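Local atomic coordinates of peptidase S9 prolyl oligopeptidase catalytic domain-containing protein (Pyrococcus horikoshii, PDB entry 4HXF), a protein that probably cleaves peptides as an acylaminoacyl peptidase, a prolyl oligopeptidase-family serine protease that assembles into a self-compartmentalizing hexamer. Residues S115-A120 and H179-V184; K347-R352 and L402-G407; F356-L361 and N414-N419; E436-I441 and T472-T477; E567-I572 and M597-R602. One frame throughout, in Å; residues are numbered along the deposited sequence. Where two conformers were deposited one is given.

Contact 1 of 5, residues S115-A120 and H179-V184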
# COMPACT_ATOMS: atom_id res chain seq x y z
N SER A 115 -40.67 16.94 3.95
CA SER A 115 -39.61 16.35 4.80
C SER A 115 -39.21 14.94 4.38
O SER A 115 -38.72 14.16 5.20
CB SER A 115 -39.97 16.38 6.27
OG SER A 115 -40.29 17.72 6.77
N ARG A 116 -39.33 14.70 3.09
CA ARG A 116 -38.99 13.36 2.49
C ARG A 116 -38.08 13.51 1.31
O ARG A 116 -37.04 12.85 1.22
CB ARG A 116 -40.26 12.62 2.11
CG ARG A 116 -39.91 11.29 1.47
CD ARG A 116 -41.10 10.38 1.34
NE ARG A 116 -40.62 9.10 0.69
CZ ARG A 116 -41.34 8.02 0.50
NH1 ARG A 116 -42.57 7.95 0.92
NH2 ARG A 116 -40.83 6.95 -0.14
N ARG A 117 -38.37 14.42 0.36
CA ARG A 117 -37.56 14.62 -0.77
C ARG A 117 -36.58 15.78 -0.64
O ARG A 117 -36.89 16.78 0.03
CB ARG A 117 -38.44 14.85 -2.03
CG ARG A 117 -39.25 13.66 -2.50
CD ARG A 117 -40.24 14.09 -3.58
NE ARG A 117 -41.29 14.89 -2.98
CZ ARG A 117 -42.18 15.63 -3.66
NH1 ARG A 117 -42.15 15.66 -4.97
NH2 ARG A 117 -43.17 16.24 -3.06
N LEU A 118 -35.41 15.58 -1.22
CA LEU A 118 -34.39 16.64 -1.37
C LEU A 118 -34.37 17.02 -2.85
O LEU A 118 -34.57 16.20 -3.74
CB LEU A 118 -33.00 16.15 -0.98
CG LEU A 118 -32.84 15.89 0.46
CD1 LEU A 118 -31.43 15.27 0.73
CD2 LEU A 118 -32.86 17.24 1.28
N LEU A 119 -34.17 18.30 -3.14
CA LEU A 119 -33.67 18.71 -4.44
C LEU A 119 -32.21 18.92 -4.38
O LEU A 119 -31.75 19.73 -3.55
CB LEU A 119 -34.35 20.00 -4.88
CG LEU A 119 -33.85 20.68 -6.19
CD1 LEU A 119 -34.01 19.73 -7.40
CD2 LEU A 119 -34.46 22.09 -6.41
N ALA A 120 -31.43 18.24 -5.22
CA ALA A 120 -29.97 18.47 -5.32
C ALA A 120 -29.71 19.08 -6.68
O ALA A 120 -30.16 18.57 -7.73
CB ALA A 120 -29.22 17.18 -5.16
N HIS A 179 -40.87 24.97 -5.10
CA HIS A 179 -42.03 25.82 -4.92
C HIS A 179 -43.19 24.87 -4.74
O HIS A 179 -43.85 24.41 -5.70
CB HIS A 179 -42.21 26.76 -6.11
CG HIS A 179 -43.41 27.69 -5.94
ND1 HIS A 179 -43.50 28.58 -4.94
CD2 HIS A 179 -44.57 27.87 -6.76
CE1 HIS A 179 -44.70 29.22 -5.02
NE2 HIS A 179 -45.34 28.80 -6.15
N GLY A 180 -43.42 24.52 -3.48
CA GLY A 180 -44.41 23.47 -3.15
C GLY A 180 -43.91 22.17 -3.78
O GLY A 180 -42.73 21.77 -3.53
N ASP A 181 -44.70 21.54 -4.64
CA ASP A 181 -44.33 20.30 -5.37
C ASP A 181 -43.74 20.50 -6.77
O ASP A 181 -43.40 19.53 -7.47
CB ASP A 181 -45.52 19.30 -5.48
CG ASP A 181 -45.75 18.57 -4.21
OD1 ASP A 181 -44.77 18.36 -3.46
OD2 ASP A 181 -46.93 18.39 -3.89
N SER A 182 -43.58 21.78 -7.13
CA SER A 182 -42.86 22.15 -8.35
C SER A 182 -41.50 22.64 -8.09
O SER A 182 -41.10 22.83 -6.94
CB SER A 182 -43.69 23.27 -9.08
OG SER A 182 -45.00 22.79 -9.33
N ILE A 183 -40.70 22.75 -9.13
CA ILE A 183 -39.40 23.29 -9.04
C ILE A 183 -39.31 24.56 -9.93
O ILE A 183 -39.74 24.53 -11.09
CB ILE A 183 -38.32 22.29 -9.51
CG1 ILE A 183 -38.35 21.01 -8.62
CG2 ILE A 183 -36.93 22.89 -9.49
CD1 ILE A 183 -37.54 19.87 -9.24
N VAL A 184 -38.85 25.67 -9.35
CA VAL A 184 -38.62 26.93 -10.12
C VAL A 184 -37.19 26.91 -10.60
O VAL A 184 -36.21 26.80 -9.80
CB VAL A 184 -38.90 28.21 -9.31
CG1 VAL A 184 -38.83 29.44 -10.19
CG2 VAL A 184 -40.28 28.17 -8.69
O HOH W 1 -43.50 17.12 -7.15

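Contact 2 of 5, residues K347-R352 and L402-G407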
# COMPACT_ATOMS: atom_id res chain seq x y z
N LYS A 347 -5.04 41.86 21.37
CA LYS A 347 -5.48 43.23 21.19
C LYS A 347 -6.11 43.41 19.80
O LYS A 347 -5.61 42.90 18.82
CB LYS A 347 -4.26 44.13 21.30
CG LYS A 347 -4.62 45.63 21.29
CD LYS A 347 -3.37 46.51 21.38
CE LYS A 347 -3.68 47.90 21.96
NZ LYS A 347 -2.98 48.99 21.23
N THR A 348 -7.21 44.18 19.73
CA THR A 348 -7.77 44.55 18.47
C THR A 348 -7.89 46.12 18.40
O THR A 348 -7.68 46.84 19.39
CB THR A 348 -9.12 43.92 18.16
OG1 THR A 348 -9.99 44.17 19.27
CG2 THR A 348 -9.01 42.47 17.85
N PHE A 349 -8.07 46.62 17.19
CA PHE A 349 -8.04 48.06 16.88
C PHE A 349 -9.34 48.44 16.18
O PHE A 349 -9.64 47.93 15.11
CB PHE A 349 -6.86 48.36 15.98
CG PHE A 349 -5.51 47.88 16.51
CD1 PHE A 349 -5.14 46.56 16.43
CD2 PHE A 349 -4.66 48.77 17.14
CE1 PHE A 349 -3.97 46.10 16.95
CE2 PHE A 349 -3.47 48.34 17.62
CZ PHE A 349 -3.10 47.02 17.53
N GLU A 350 -10.16 49.25 16.84
CA GLU A 350 -11.44 49.70 16.27
C GLU A 350 -11.13 50.81 15.29
O GLU A 350 -10.43 51.73 15.68
CB GLU A 350 -12.31 50.34 17.36
CG GLU A 350 -12.96 49.38 18.33
CD GLU A 350 -13.79 48.30 17.69
OE1 GLU A 350 -14.39 48.50 16.58
OE2 GLU A 350 -13.83 47.23 18.34
N PRO A 351 -11.66 50.77 14.07
CA PRO A 351 -11.44 51.82 13.09
C PRO A 351 -12.18 53.08 13.54
O PRO A 351 -13.22 53.03 14.27
CB PRO A 351 -11.98 51.23 11.81
CG PRO A 351 -12.81 50.10 12.17
CD PRO A 351 -12.34 49.60 13.49
N ARG A 352 -11.61 54.21 13.20
CA ARG A 352 -12.24 55.53 13.37
C ARG A 352 -12.81 56.00 12.03
O ARG A 352 -12.02 56.17 11.06
CB ARG A 352 -11.22 56.54 13.88
CG ARG A 352 -11.82 57.97 13.92
CD ARG A 352 -11.08 58.97 14.74
NE ARG A 352 -11.29 58.74 16.17
CZ ARG A 352 -10.74 59.48 17.14
NH1 ARG A 352 -9.94 60.52 16.86
NH2 ARG A 352 -10.94 59.16 18.40
N LEU A 402 -3.65 42.81 11.85
CA LEU A 402 -2.28 42.36 11.92
C LEU A 402 -1.29 43.51 11.69
O LEU A 402 -0.39 43.70 12.53
CB LEU A 402 -2.03 41.35 10.79
CG LEU A 402 -0.60 40.80 10.62
CD1 LEU A 402 0.04 40.13 11.82
CD2 LEU A 402 -0.57 39.94 9.31
N MET A 403 -1.49 44.31 10.65
CA MET A 403 -0.57 45.41 10.40
C MET A 403 -0.62 46.54 11.41
O MET A 403 0.37 47.18 11.78
CB MET A 403 -0.56 45.84 8.95
CG MET A 403 -0.31 44.76 7.95
SD MET A 403 1.21 43.85 8.17
CE MET A 403 2.45 45.04 7.58
N ALA A 404 -1.85 46.78 11.93
CA ALA A 404 -1.96 47.73 13.01
C ALA A 404 -1.12 47.33 14.21
O ALA A 404 -0.46 48.16 14.85
CB ALA A 404 -3.44 47.90 13.45
N SER A 405 -1.18 46.03 14.51
CA SER A 405 -0.43 45.47 15.62
C SER A 405 1.11 45.62 15.42
O SER A 405 1.83 45.61 16.39
CB SER A 405 -0.78 44.04 15.91
OG SER A 405 -0.12 43.17 15.03
N LYS A 406 1.55 45.69 14.18
CA LYS A 406 2.95 45.87 13.84
C LYS A 406 3.37 47.33 13.65
O LYS A 406 4.47 47.60 13.17
CB LYS A 406 3.30 45.06 12.59
CG LYS A 406 3.04 43.60 12.83
CD LYS A 406 3.20 42.87 11.60
CE LYS A 406 4.70 42.77 11.20
NZ LYS A 406 5.51 42.03 12.25
N GLY A 407 2.52 48.28 14.03
CA GLY A 407 2.96 49.67 14.17
C GLY A 407 2.60 50.51 12.94
O GLY A 407 3.16 51.61 12.76

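Contact 3 of 5, residues F356-L361 and N414-N419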
# COMPACT_ATOMS: atom_id res chain seq x y z
N PHE A 356 -15.04 62.91 4.31
CA PHE A 356 -14.18 63.80 3.54
C PHE A 356 -14.84 64.19 2.24
O PHE A 356 -15.66 63.43 1.70
CB PHE A 356 -12.79 63.13 3.33
CG PHE A 356 -12.78 61.90 2.44
CD1 PHE A 356 -13.02 60.61 2.96
CD2 PHE A 356 -12.49 62.01 1.09
CE1 PHE A 356 -13.01 59.52 2.10
CE2 PHE A 356 -12.41 60.90 0.25
CZ PHE A 356 -12.68 59.67 0.78
N LYS A 357 -14.40 65.31 1.69
CA LYS A 357 -14.93 65.76 0.42
C LYS A 357 -14.00 65.30 -0.71
O LYS A 357 -12.80 65.34 -0.62
CB LYS A 357 -15.12 67.26 0.43
CG LYS A 357 -16.17 67.74 1.44
CD LYS A 357 -16.05 69.22 1.67
CE LYS A 357 -17.01 69.67 2.77
NZ LYS A 357 -17.31 68.47 3.61
N SER A 358 -14.62 64.93 -1.81
CA SER A 358 -13.88 64.59 -3.01
C SER A 358 -14.63 65.03 -4.24
O SER A 358 -15.60 64.40 -4.63
CB SER A 358 -13.62 63.12 -3.03
OG SER A 358 -12.78 62.84 -4.17
N ILE A 359 -14.11 66.07 -4.87
CA ILE A 359 -14.65 66.61 -6.13
C ILE A 359 -16.06 67.14 -5.72
O ILE A 359 -16.16 68.05 -4.86
CB ILE A 359 -14.60 65.61 -7.34
CG1 ILE A 359 -13.18 65.02 -7.51
CG2 ILE A 359 -15.04 66.35 -8.65
CD1 ILE A 359 -13.13 63.96 -8.62
N ASP A 360 -17.09 66.49 -6.22
CA ASP A 360 -18.50 66.77 -6.02
C ASP A 360 -19.18 65.98 -4.91
O ASP A 360 -20.32 66.17 -4.68
CB ASP A 360 -19.27 66.57 -7.38
CG ASP A 360 -19.11 65.16 -8.01
OD1 ASP A 360 -18.12 64.48 -7.74
OD2 ASP A 360 -19.98 64.79 -8.83
N LEU A 361 -18.48 65.10 -4.17
CA LEU A 361 -19.16 64.21 -3.23
C LEU A 361 -18.54 64.35 -1.85
O LEU A 361 -17.46 64.82 -1.71
CB LEU A 361 -18.97 62.77 -3.69
CG LEU A 361 -19.67 62.31 -4.99
CD1 LEU A 361 -19.36 60.88 -5.36
CD2 LEU A 361 -21.18 62.59 -4.80
N ASN A 414 -14.41 54.25 0.91
CA ASN A 414 -15.32 53.72 -0.12
C ASN A 414 -15.43 54.75 -1.26
O ASN A 414 -16.23 55.72 -1.18
CB ASN A 414 -16.69 53.42 0.49
CG ASN A 414 -16.74 52.09 1.22
OD1 ASN A 414 -16.05 51.14 0.81
ND2 ASN A 414 -17.60 51.97 2.28
N PRO A 415 -14.63 54.60 -2.31
CA PRO A 415 -14.70 55.62 -3.38
C PRO A 415 -15.98 55.42 -4.17
O PRO A 415 -16.66 54.36 -4.04
CB PRO A 415 -13.50 55.27 -4.27
CG PRO A 415 -13.21 53.88 -3.96
CD PRO A 415 -13.60 53.55 -2.53
N ARG A 416 -16.34 56.37 -5.01
CA ARG A 416 -17.42 56.11 -5.94
C ARG A 416 -17.14 54.87 -6.78
O ARG A 416 -16.01 54.46 -7.05
CB ARG A 416 -17.65 57.36 -6.85
CG ARG A 416 -16.57 57.55 -7.98
CD ARG A 416 -16.65 58.98 -8.52
NE ARG A 416 -16.20 59.90 -7.49
CZ ARG A 416 -16.54 61.16 -7.38
NH1 ARG A 416 -17.31 61.76 -8.30
NH2 ARG A 416 -16.09 61.87 -6.39
N GLY A 417 -18.24 54.16 -6.98
CA GLY A 417 -18.23 52.81 -7.49
C GLY A 417 -18.53 51.78 -6.40
O GLY A 417 -18.93 50.65 -6.75
N SER A 418 -18.29 52.07 -5.12
CA SER A 418 -18.48 51.12 -4.04
C SER A 418 -19.95 50.79 -3.87
O SER A 418 -20.88 51.64 -4.17
CB SER A 418 -18.00 51.67 -2.75
OG SER A 418 -16.59 52.00 -2.73
N ASN A 419 -20.19 49.62 -3.33
CA ASN A 419 -21.51 49.31 -2.74
C ASN A 419 -21.75 50.04 -1.46
O ASN A 419 -20.85 50.56 -0.84
CB ASN A 419 -21.63 47.78 -2.50
CG ASN A 419 -23.03 47.26 -2.78
OD1 ASN A 419 -24.01 48.03 -2.80
ND2 ASN A 419 -23.13 45.96 -3.08

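Contact 4 of 5, residues E436-I441 and T472-T477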
# COMPACT_ATOMS: atom_id res chain seq x y z
N GLU A 436 -12.02 59.41 -11.40
CA GLU A 436 -12.52 60.03 -10.13
C GLU A 436 -12.35 59.09 -8.93
O GLU A 436 -12.09 59.55 -7.81
CB GLU A 436 -13.97 60.45 -10.27
CG GLU A 436 -14.27 61.62 -11.19
CD GLU A 436 -14.23 61.22 -12.66
OE1 GLU A 436 -14.47 60.06 -13.10
OE2 GLU A 436 -13.95 62.12 -13.46
N ASP A 437 -12.51 57.77 -9.08
CA ASP A 437 -12.35 56.88 -7.94
C ASP A 437 -10.97 56.94 -7.31
O ASP A 437 -10.80 56.93 -6.10
CB ASP A 437 -12.86 55.45 -8.16
CG ASP A 437 -12.07 54.62 -9.22
OD1 ASP A 437 -11.29 55.18 -10.00
OD2 ASP A 437 -12.32 53.39 -9.28
N PHE A 438 -9.93 57.00 -8.15
CA PHE A 438 -8.60 57.18 -7.67
C PHE A 438 -8.40 58.51 -6.99
O PHE A 438 -7.79 58.58 -5.95
CB PHE A 438 -7.61 57.05 -8.83
CG PHE A 438 -6.14 57.24 -8.42
CD1 PHE A 438 -5.60 56.49 -7.38
CD2 PHE A 438 -5.35 58.11 -9.09
CE1 PHE A 438 -4.24 56.66 -7.00
CE2 PHE A 438 -4.03 58.29 -8.74
CZ PHE A 438 -3.49 57.57 -7.71
N GLN A 439 -9.02 59.54 -7.52
CA GLN A 439 -9.04 60.84 -6.85
C GLN A 439 -9.66 60.77 -5.51
O GLN A 439 -9.20 61.46 -4.56
CB GLN A 439 -9.72 61.92 -7.75
CG GLN A 439 -8.92 62.16 -9.07
CD GLN A 439 -7.44 62.59 -8.88
OE1 GLN A 439 -7.15 63.47 -8.07
NE2 GLN A 439 -6.51 61.92 -9.60
N ASP A 440 -10.75 60.00 -5.37
CA ASP A 440 -11.41 59.85 -4.06
C ASP A 440 -10.45 59.24 -3.03
O ASP A 440 -10.39 59.68 -1.88
CB ASP A 440 -12.65 58.95 -4.14
CG ASP A 440 -13.82 59.54 -4.97
OD1 ASP A 440 -13.89 60.75 -5.17
OD2 ASP A 440 -14.57 58.69 -5.46
N ILE A 441 -9.67 58.26 -3.45
CA ILE A 441 -8.68 57.59 -2.58
C ILE A 441 -7.59 58.63 -2.15
O ILE A 441 -7.38 58.83 -0.96
CB ILE A 441 -8.09 56.35 -3.26
CG1 ILE A 441 -9.20 55.28 -3.36
CG2 ILE A 441 -6.89 55.86 -2.42
CD1 ILE A 441 -8.77 54.17 -4.36
N THR A 472 -3.80 49.63 -6.94
CA THR A 472 -2.43 49.66 -6.47
C THR A 472 -1.48 49.84 -7.66
O THR A 472 -0.58 50.67 -7.65
CB THR A 472 -2.05 48.35 -5.70
OG1 THR A 472 -2.85 48.30 -4.49
CG2 THR A 472 -0.59 48.31 -5.27
N ASN A 473 -1.67 48.99 -8.68
CA ASN A 473 -0.89 49.14 -9.94
C ASN A 473 -0.96 50.56 -10.49
O ASN A 473 0.01 51.26 -10.86
CB ASN A 473 -1.37 48.18 -11.04
CG ASN A 473 -1.23 46.72 -10.72
OD1 ASN A 473 -0.46 46.31 -9.83
ND2 ASN A 473 -1.96 45.87 -11.51
N TRP A 474 -2.21 51.05 -10.56
CA TRP A 474 -2.51 52.36 -11.13
C TRP A 474 -1.89 53.45 -10.35
O TRP A 474 -1.19 54.33 -10.86
CB TRP A 474 -4.01 52.50 -11.17
CG TRP A 474 -4.48 53.75 -11.90
CD1 TRP A 474 -5.17 54.76 -11.33
CD2 TRP A 474 -4.49 54.03 -13.36
NE1 TRP A 474 -5.50 55.72 -12.23
CE2 TRP A 474 -5.11 55.33 -13.51
CE3 TRP A 474 -3.97 53.41 -14.49
CZ2 TRP A 474 -5.34 55.88 -14.72
CZ3 TRP A 474 -4.13 54.01 -15.72
CH2 TRP A 474 -4.79 55.22 -15.87
N ALA A 475 -2.03 53.38 -9.03
CA ALA A 475 -1.50 54.38 -8.13
C ALA A 475 0.02 54.54 -8.28
O ALA A 475 0.58 55.67 -8.30
CB ALA A 475 -1.80 53.98 -6.68
N LEU A 476 0.69 53.40 -8.47
CA LEU A 476 2.17 53.48 -8.56
C LEU A 476 2.58 54.04 -9.91
O LEU A 476 3.68 54.59 -10.08
CB LEU A 476 2.82 52.11 -8.37
CG LEU A 476 3.20 51.78 -6.93
CD1 LEU A 476 2.26 52.14 -5.82
CD2 LEU A 476 3.88 50.38 -6.87
N THR A 477 1.69 53.96 -10.89
CA THR A 477 1.96 54.55 -12.19
C THR A 477 1.51 56.00 -12.32
O THR A 477 1.96 56.74 -13.19
CB THR A 477 1.31 53.82 -13.39
OG1 THR A 477 -0.11 53.97 -13.37
CG2 THR A 477 1.72 52.35 -13.54

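Contact 5 of 5, residues E567-I572 and M597-R602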
# COMPACT_ATOMS: atom_id res chain seq x y z
N GLU A 567 12.30 47.72 -9.72
CA GLU A 567 12.35 46.79 -8.62
C GLU A 567 10.95 46.22 -8.41
O GLU A 567 10.07 46.88 -7.85
CB GLU A 567 12.83 47.52 -7.33
CG GLU A 567 12.90 46.51 -6.19
CD GLU A 567 13.36 47.05 -4.82
OE1 GLU A 567 13.39 46.23 -3.90
OE2 GLU A 567 13.72 48.24 -4.67
N VAL A 568 10.77 44.97 -8.76
CA VAL A 568 9.49 44.28 -8.73
C VAL A 568 9.74 42.80 -8.45
O VAL A 568 10.84 42.30 -8.82
CB VAL A 568 8.67 44.53 -9.99
CG1 VAL A 568 9.40 43.99 -11.22
CG2 VAL A 568 7.19 44.02 -9.78
N TYR A 569 8.79 42.16 -7.79
CA TYR A 569 8.87 40.80 -7.38
C TYR A 569 7.51 40.17 -7.66
O TYR A 569 6.51 40.91 -7.57
CB TYR A 569 9.13 40.69 -5.88
CG TYR A 569 10.34 41.48 -5.44
CD1 TYR A 569 10.21 42.85 -5.08
CD2 TYR A 569 11.61 40.88 -5.40
CE1 TYR A 569 11.33 43.56 -4.71
CE2 TYR A 569 12.74 41.63 -5.09
CZ TYR A 569 12.58 42.95 -4.69
OH TYR A 569 13.74 43.65 -4.34
N ILE A 570 7.49 38.89 -7.91
CA ILE A 570 6.22 38.15 -8.10
C ILE A 570 6.18 36.83 -7.38
O ILE A 570 7.12 36.02 -7.42
CB ILE A 570 5.71 38.10 -9.58
CG1 ILE A 570 4.33 37.57 -9.68
CG2 ILE A 570 6.69 37.26 -10.46
CD1 ILE A 570 3.74 37.59 -11.10
N ALA A 571 5.05 36.67 -6.60
CA ALA A 571 4.78 35.43 -5.88
C ALA A 571 3.59 34.79 -6.57
O ALA A 571 2.51 35.42 -6.57
CB ALA A 571 4.53 35.70 -4.37
N ILE A 572 3.76 33.60 -7.13
CA ILE A 572 2.73 32.90 -7.89
C ILE A 572 2.35 31.66 -7.10
O ILE A 572 3.12 30.69 -6.95
CB ILE A 572 3.14 32.51 -9.30
CG1 ILE A 572 3.61 33.79 -10.05
CG2 ILE A 572 1.96 31.83 -10.02
CD1 ILE A 572 4.25 33.48 -11.43
N MET A 597 3.44 40.77 5.23
CA MET A 597 3.94 41.58 6.31
C MET A 597 5.42 41.89 6.13
O MET A 597 5.82 43.04 6.39
CB MET A 597 3.55 41.00 7.72
CG MET A 597 4.16 39.69 8.08
SD MET A 597 3.17 38.76 9.38
CE MET A 597 4.55 38.73 10.48
N GLU A 598 6.19 40.94 5.67
CA GLU A 598 7.61 41.21 5.50
C GLU A 598 7.97 42.16 4.39
O GLU A 598 8.90 42.95 4.52
CB GLU A 598 8.41 39.92 5.34
CG GLU A 598 8.43 39.06 6.60
CD GLU A 598 8.99 39.80 7.82
OE1 GLU A 598 10.01 40.54 7.63
OE2 GLU A 598 8.37 39.70 8.94
N PHE A 599 7.20 42.16 3.32
CA PHE A 599 7.41 43.14 2.22
C PHE A 599 7.22 44.54 2.73
O PHE A 599 8.05 45.41 2.55
CB PHE A 599 6.57 42.84 1.02
CG PHE A 599 7.00 43.57 -0.21
CD1 PHE A 599 8.11 43.10 -0.92
CD2 PHE A 599 6.35 44.75 -0.62
CE1 PHE A 599 8.49 43.77 -2.08
CE2 PHE A 599 6.81 45.46 -1.71
CZ PHE A 599 7.87 44.95 -2.45
N PHE A 600 6.15 44.79 3.51
CA PHE A 600 5.98 46.12 4.07
C PHE A 600 7.01 46.46 5.15
O PHE A 600 7.51 47.57 5.16
CB PHE A 600 4.55 46.33 4.63
CG PHE A 600 3.53 46.68 3.56
CD1 PHE A 600 2.37 45.93 3.39
CD2 PHE A 600 3.77 47.71 2.64
CE1 PHE A 600 1.38 46.35 2.48
CE2 PHE A 600 2.81 48.02 1.63
CZ PHE A 600 1.64 47.33 1.58
N GLU A 601 7.40 45.48 5.99
CA GLU A 601 8.48 45.70 6.99
C GLU A 601 9.77 46.18 6.27
O GLU A 601 10.43 47.06 6.80
CB GLU A 601 8.75 44.41 7.75
CG GLU A 601 7.61 44.06 8.79
CD GLU A 601 7.60 44.98 9.97
OE1 GLU A 601 6.86 45.92 9.98
OE2 GLU A 601 8.44 44.81 10.82
N ARG A 602 10.09 45.54 5.15
CA ARG A 602 11.37 45.70 4.49
C ARG A 602 11.39 46.72 3.35
O ARG A 602 12.52 47.00 2.81
CB ARG A 602 11.94 44.34 4.06
CG ARG A 602 12.19 43.40 5.24
CD ARG A 602 12.31 41.95 4.82
NE ARG A 602 12.41 41.08 5.98
CZ ARG A 602 13.53 40.67 6.58
NH1 ARG A 602 14.75 41.04 6.18
NH2 ARG A 602 13.41 39.80 7.62

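Contact 1 of 5, residues S115-A120 and H179-V184
Arg117 reaches across to Asp181 along a path that can be followed from CB outward. CB sets off toward the 179-184 segment, and the side chain touches Trp178. The chain bends about the CG-CD bond (chi3 -71°), which turns the guanidinium toward its partner. NE pairs with Asp114, just before the segment. The two segments belong to neighbouring blades of the beta-propeller: strand 117-124 is second in its four-stranded sheet, and strand 182-188 is second in the next, entered through the type II' turn His179-Ser182 that carries Asp181. At the tip, NH2 forms a salt bridge with Asp181 OD1 at 2.7 Å. The bond is bent, 139° at the hydrogen, and approaches OD1 from above the carboxylate plane. NH1 donates instead to a water at 3.0 Å. Two residues further along each strand the interblade contact turns apolar, where Leu119 CD1 lies 4.0 Å from Ile183 CD1 and both residues also touch Trp178.

Contact 2 of 5, residues K347-R352 and L402-G407
The last turn of helix 398-405 offers Ala404 and Ser405 to Phe349, which lies in the loop leading to the first strand of the catalytic domain's sheet. Ala404 CB sits over the centre of one face of the Phe349 ring, 3.7 Å from the centroid and only 13° off the ring normal, a textbook CH-pi contact. Farther along the ring, CZ comes to 3.6 Å from Ser405 CA, while CE1 approaches Ser405 CB at 3.9 Å. The ring therefore covers backbone as well as side chain. In the alpha/beta-hydrolase fold this helix links strands 378-384 and 409-413, and here it ends in a Schellman motif with Gly407 at positive phi. Ser405 OG turns back, with chi1 at 81°, to donate to Leu402 O at 2.6 Å, a bond that keeps the hydroxyl engaged within its own helix. An alanine in place of Phe349 is likely to open a gap above Ala404 CB and strip the cover from the Ser405 backbone. The loop has a polar tie as well, from Phe349 N to the side-chain oxygen of Gln401, and Ile368 touches both Phe349 and Ala404.

Contact 3 of 5, residues F356-L361 and N414-N419
Arg416 and Asp360 supply the ionic part of this contact. NH1 of Arg416 meets the syn lone pair of Asp360 OD1 at 2.9 Å, and the N-H points almost straight at it (172°). Guanidinium and carboxylate lie nearly coplanar, 23° apart. Each charge has a second mate: Asp360 OD2 pairs with Arg428, and Arg416 NH2 with Asp440, which also takes a hydrogen bond from Ser358 OG. Hydrogen bonding to the backbone is slighter, a weak bond from Arg416 NH2 to Ser358 O at 3.1 Å. Asp360 and Ser358 owe their positions to the type II' turn Ser358-Leu361, the tight hairpin joining strands 352-358 and 361-368 at one edge of the hydrolase sheet. Across from it, a type II turn follows strand 409-413, with Pro415 O taking bonds from both N and OG of Ser418. The Arg416 chain leaves that turn and bends about its CG-CD bond (chi3 68°), which brings the guanidinium round to Asp360. Apolar contacts clasp the guanidinium: Leu361 CD1 lies over the centre of one face, 3.5 Å from CZ, and Ile359 CD1 sits more loosely over the opposite face.

Contact 4 of 5, residues E436-I441 and T472-T477
Phe438 and Trp474 form the aromatic part of the contact, a T-shaped pair in which the indole points its edge at the face of the phenyl ring. The planes stand at 80°, and the centroid of the five-membered ring is 5.2 Å from that of Phe438. Contact is made by Trp474 CD1, which lies 3.9 Å from Phe438 CG and so over the rim of the ring, not its middle. Both side chains leave their helices with CG anti to the backbone N (chi1 180° for Phe438, -173° for Trp474), which sends the rings out into the space between the two helices. Tyr530 adds a further edge-to-face partner for the indole. The aliphatic part belongs to Ala475, whose CB touches Phe438 CE1 at 3.6 Å; its small size lets the phenyl come close to the helix backbone. Polar bonds fix the surroundings. Trp474 NE1 donates to Gly434 O, just before helix 436-451, and this holds the indole's rotation while satisfying a buried N-H. Thr477 OG1 donates to Trp474 O at 2.8 Å, within its own helix. Such packing is in keeping with the alpha/beta-hydrolase fold, in which the helices flanking the nucleophile strand lie side by side: helix 436-451 precedes strand 460-465, and helix 467-478 follows the probable nucleophile elbow at Ser466.

Contact 5 of 5, residues E567-I572 and M597-R602
Tyr569 and Phe599 make up the close-packed part, a single buried aromatic pair between strand 568-573 and helix 586-605. Phe599 CE1 comes to 3.6 Å from Tyr569 CD1 and to 3.9 Å from Tyr569 CE1. The centroids are 5.9 Å apart and the planes 72° from each other, so the rings meet obliquely. With chi1 at -165° the Phe599 ring swings off the helix toward the sheet, where Leu539 touches both aromatics. Phe133 of a neighbouring subunit also packs on Tyr569, and residues 570-572 pair antiparallel with a strand of that subunit, continuing the sheet across the interface. The looser side is the polar flank of the helix, where the partly exposed Arg602 pairs through NE with Glu598 OE1 at 3.0 Å on the anti lone pair of that oxygen, one turn apart, without touching the 567-572 segment. At the far end of the tyrosine, OH donates to Glu567 OE1 at 2.6 Å, two residues earlier and just before the strand, and Lys603 forms a salt bridge with the same oxygen. Replacing Tyr569 by alanine would probably leave a gap beside the Phe599 edge and rob Glu567 of one of its partners. The chemistry implies a division of labour, with CD1 and CE1 of the ring packing against Phe599 while the hydroxyl, gripped by a carboxylate, probably limits how freely the ring can turn.

Contact 1 stands alone in the beta-propeller, its centre 45 to 51 Å from the others, which all belong to the hydrolase domain that follows it in the chain. Contacts 2 and 3 alternate along the sequence, and contacts 4 and 5 come afterwards in series. Contacts 3 and 4, with centres 13 Å apart, meet at Asp440 of helix 436-451. Contacts 2 and 5 touch through Met403, which packs on Met597 and Phe600, so helices 398-405 and 586-605 lie against each other. Contacts 3 and 5 reach opposite ends of one eight-stranded sheet, and at contact 5 that sheet continues into a neighbouring subunit, so this edge of the fold takes part in assembly.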